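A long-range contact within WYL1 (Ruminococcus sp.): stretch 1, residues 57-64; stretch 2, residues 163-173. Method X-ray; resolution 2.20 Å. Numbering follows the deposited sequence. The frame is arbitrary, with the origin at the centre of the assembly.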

# COMPACT_ATOMS: atom_id res chain seq x y z
N SER B 57 19.97 14.45 7.64
CA SER B 57 19.33 14.42 8.97
C SER B 57 18.07 13.55 8.89
O SER B 57 17.86 12.70 9.77
CB SER B 57 19.04 15.83 9.46
OG SER B 57 17.94 15.85 10.36
N PHE B 58 17.27 13.72 7.84
CA PHE B 58 16.00 12.98 7.67
C PHE B 58 16.34 11.49 7.49
O PHE B 58 15.72 10.65 8.16
CB PHE B 58 15.18 13.61 6.55
CG PHE B 58 13.79 13.05 6.46
CD1 PHE B 58 12.83 13.43 7.38
CD2 PHE B 58 13.44 12.11 5.51
CE1 PHE B 58 11.55 12.89 7.36
CE2 PHE B 58 12.17 11.58 5.47
CZ PHE B 58 11.21 11.98 6.38
N LEU B 59 17.32 11.15 6.64
CA LEU B 59 17.72 9.75 6.39
C LEU B 59 18.30 9.17 7.68
O LEU B 59 18.11 7.97 7.95
CB LEU B 59 18.75 9.68 5.26
CG LEU B 59 18.23 9.99 3.86
CD1 LEU B 59 19.37 10.10 2.87
CD2 LEU B 59 17.23 8.95 3.40
N THR B 60 18.98 10.01 8.46
CA THR B 60 19.61 9.60 9.74
C THR B 60 18.52 9.27 10.78
O THR B 60 18.69 8.26 11.48
CB THR B 60 20.64 10.63 10.18
OG1 THR B 60 21.65 10.59 9.16
CG2 THR B 60 21.23 10.31 11.54
N SER B 61 17.47 10.08 10.88
CA SER B 61 16.31 9.83 11.78
C SER B 61 15.69 8.48 11.43
O SER B 61 15.34 7.73 12.35
CB SER B 61 15.27 10.91 11.66
OG SER B 61 15.78 12.13 12.14
N ILE B 62 15.49 8.22 10.14
CA ILE B 62 14.85 6.96 9.68
C ILE B 62 15.75 5.81 10.14
O ILE B 62 15.24 4.88 10.80
CB ILE B 62 14.65 6.95 8.16
CG1 ILE B 62 13.63 8.00 7.73
CG2 ILE B 62 14.26 5.55 7.68
CD1 ILE B 62 13.53 8.17 6.24
N PHE B 63 17.04 5.89 9.80
CA PHE B 63 18.05 4.87 10.18
C PHE B 63 18.01 4.69 11.70
O PHE B 63 17.91 3.54 12.10
CB PHE B 63 19.44 5.22 9.67
CG PHE B 63 20.42 4.12 9.97
CD1 PHE B 63 21.01 4.04 11.22
CD2 PHE B 63 20.67 3.14 9.03
CE1 PHE B 63 21.83 2.97 11.52
CE2 PHE B 63 21.52 2.08 9.33
CZ PHE B 63 22.10 2.01 10.57
N ASP B 64 18.05 5.76 12.50
CA ASP B 64 18.19 5.68 13.98
C ASP B 64 16.97 4.97 14.56
O ASP B 64 17.13 4.04 15.41
CB ASP B 64 18.38 7.06 14.62
CG ASP B 64 19.77 7.64 14.42
OD1 ASP B 64 20.65 6.89 13.96
OD2 ASP B 64 19.95 8.83 14.69
N ARG B 163 25.06 -1.16 -0.07
CA ARG B 163 24.03 -2.22 -0.18
C ARG B 163 23.09 -2.12 1.03
O ARG B 163 21.84 -2.14 0.83
CB ARG B 163 24.72 -3.59 -0.29
N PHE B 164 23.65 -2.01 2.25
CA PHE B 164 22.87 -1.98 3.52
C PHE B 164 21.93 -0.76 3.49
O PHE B 164 20.70 -0.92 3.70
CB PHE B 164 23.82 -1.97 4.71
CG PHE B 164 23.20 -1.77 6.07
CD1 PHE B 164 21.96 -2.27 6.38
CD2 PHE B 164 23.91 -1.14 7.07
CE1 PHE B 164 21.41 -2.11 7.64
CE2 PHE B 164 23.37 -0.97 8.33
CZ PHE B 164 22.11 -1.44 8.61
N LEU B 165 22.47 0.43 3.22
CA LEU B 165 21.69 1.68 3.29
C LEU B 165 20.64 1.69 2.18
O LEU B 165 19.52 2.16 2.43
CB LEU B 165 22.63 2.88 3.21
CG LEU B 165 23.59 3.07 4.39
CD1 LEU B 165 24.44 4.29 4.19
CD2 LEU B 165 22.86 3.17 5.71
N LYS B 166 20.96 1.19 0.98
CA LYS B 166 19.97 1.14 -0.11
C LYS B 166 18.77 0.29 0.35
O LYS B 166 17.59 0.66 0.09
CB LYS B 166 20.58 0.57 -1.39
CG LYS B 166 19.57 0.29 -2.49
CD LYS B 166 20.19 -0.27 -3.77
CE LYS B 166 19.17 -0.45 -4.89
NZ LYS B 166 18.48 0.82 -5.26
N ALA B 167 19.07 -0.84 1.00
CA ALA B 167 18.06 -1.79 1.50
C ALA B 167 17.20 -1.10 2.57
O ALA B 167 15.99 -1.25 2.54
CB ALA B 167 18.73 -3.03 2.02
N VAL B 168 17.82 -0.37 3.48
CA VAL B 168 17.08 0.35 4.55
C VAL B 168 16.05 1.30 3.90
O VAL B 168 14.89 1.27 4.33
CB VAL B 168 18.03 1.08 5.51
CG1 VAL B 168 17.30 2.11 6.36
CG2 VAL B 168 18.76 0.10 6.39
N TYR B 169 16.46 2.11 2.92
CA TYR B 169 15.62 3.24 2.41
C TYR B 169 14.61 2.70 1.41
O TYR B 169 13.49 3.22 1.41
CB TYR B 169 16.49 4.40 1.91
CG TYR B 169 17.31 4.99 3.03
CD1 TYR B 169 16.70 5.45 4.18
CD2 TYR B 169 18.69 4.97 2.99
CE1 TYR B 169 17.44 5.92 5.26
CE2 TYR B 169 19.44 5.43 4.06
CZ TYR B 169 18.82 5.91 5.20
OH TYR B 169 19.60 6.37 6.22
N GLU B 170 14.96 1.67 0.62
CA GLU B 170 13.99 1.00 -0.28
C GLU B 170 12.91 0.34 0.59
O GLU B 170 11.72 0.43 0.21
CB GLU B 170 14.61 -0.07 -1.19
CG GLU B 170 15.62 0.47 -2.17
CD GLU B 170 15.10 1.14 -3.43
OE1 GLU B 170 13.86 1.28 -3.60
OE2 GLU B 170 15.95 1.55 -4.25
N ASP B 171 13.27 -0.27 1.70
CA ASP B 171 12.26 -0.90 2.59
C ASP B 171 11.40 0.19 3.26
O ASP B 171 10.18 0.02 3.32
CB ASP B 171 12.88 -1.77 3.68
CG ASP B 171 13.24 -3.16 3.23
OD1 ASP B 171 13.03 -3.47 2.04
OD2 ASP B 171 13.77 -3.89 4.08
N TYR B 172 12.02 1.25 3.76
CA TYR B 172 11.29 2.41 4.32
C TYR B 172 10.17 2.81 3.36
O TYR B 172 9.00 2.82 3.76
CB TYR B 172 12.24 3.59 4.57
CG TYR B 172 11.50 4.83 4.97
CD1 TYR B 172 11.01 5.00 6.26
CD2 TYR B 172 11.20 5.79 4.02
CE1 TYR B 172 10.31 6.14 6.61
CE2 TYR B 172 10.51 6.94 4.35
CZ TYR B 172 10.06 7.11 5.64
OH TYR B 172 9.39 8.26 5.91
N ALA B 173 10.52 3.02 2.09
CA ALA B 173 9.63 3.54 1.03
C ALA B 173 8.44 2.62 0.76
O ALA B 173 7.49 3.14 0.14
CB ALA B 173 10.39 3.75 -0.24

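The contact between residues 57-64 and 163-173 of WYL1 is a nearly perpendicular crossing of two helices, built from apolar and aromatic side chains and fastened by a single hydrogen bond from a tyrosine hydroxyl to a backbone carbonyl. It illustrates a general principle: helices that cross steeply share only a short length of surface, so a few large side chains must do most of the work. Here the axes run at 86° to each other and approach no closer than 10.7 Å, a spacing that leaves room for aromatic rings between the backbones. The two stretches together bury 419 Å².

Tyr 169 stands at the centre. Its CA-to-CB bond points toward the other helix, and its ring reaches far enough for the hydroxyl to meet the backbone itself: Tyr 169 OH donates to Leu 59 O at 2.8 Å. That carbonyl already accepts the helical bond from Phe 63 N, at 3.0 Å from Leu 59 O, so the tyrosine adds a second donor without breaking the helix. The long side chain thus places its polar tip on a polar atom while its ring remains among hydrocarbon groups. Leu 59 CD2 lies over one face of that ring, 3.7 Å from the centroid of Tyr 169 and 17° off the normal, a CH-pi contact in which a methyl group meets the pi cloud. At the ring edge, Ile 62 CG2 comes within 4.0 Å of Tyr 169 CE1.

The CA-to-CB bond of Ile 62 also points toward the other helix, and the residue serves two tyrosines. Ile 62 CD1 sits over one face of the Tyr 172 ring, 3.6 Å from its centroid and 10° off the normal, while Ile 62 CG2 lies 3.6 Å from Tyr 172 CD1. The two methyls therefore touch different parts of the aromatic surface, and the hydroxyl of Tyr 172 finds its hydrogen bonding elsewhere in the structure.

Phe 63 carries the apolar contact to earlier turns of the second helix. Its CA-to-CB bond points sideways, but with chi1 in the t well the ring comes nearer to the partner. Phe 63 CE2 approaches Phe 164 CZ at 3.6 Å; the ring planes are inclined at 76° with centroids 5.7 Å apart, an oblique aromatic pair. Phe 63 CD2 meets Leu 165 CD2 at 4.0 Å and, more loosely, Val 168 CG1 at 4.4 Å. These contacts are dispersive and hydrophobic, complementing the directional bond at Tyr 169.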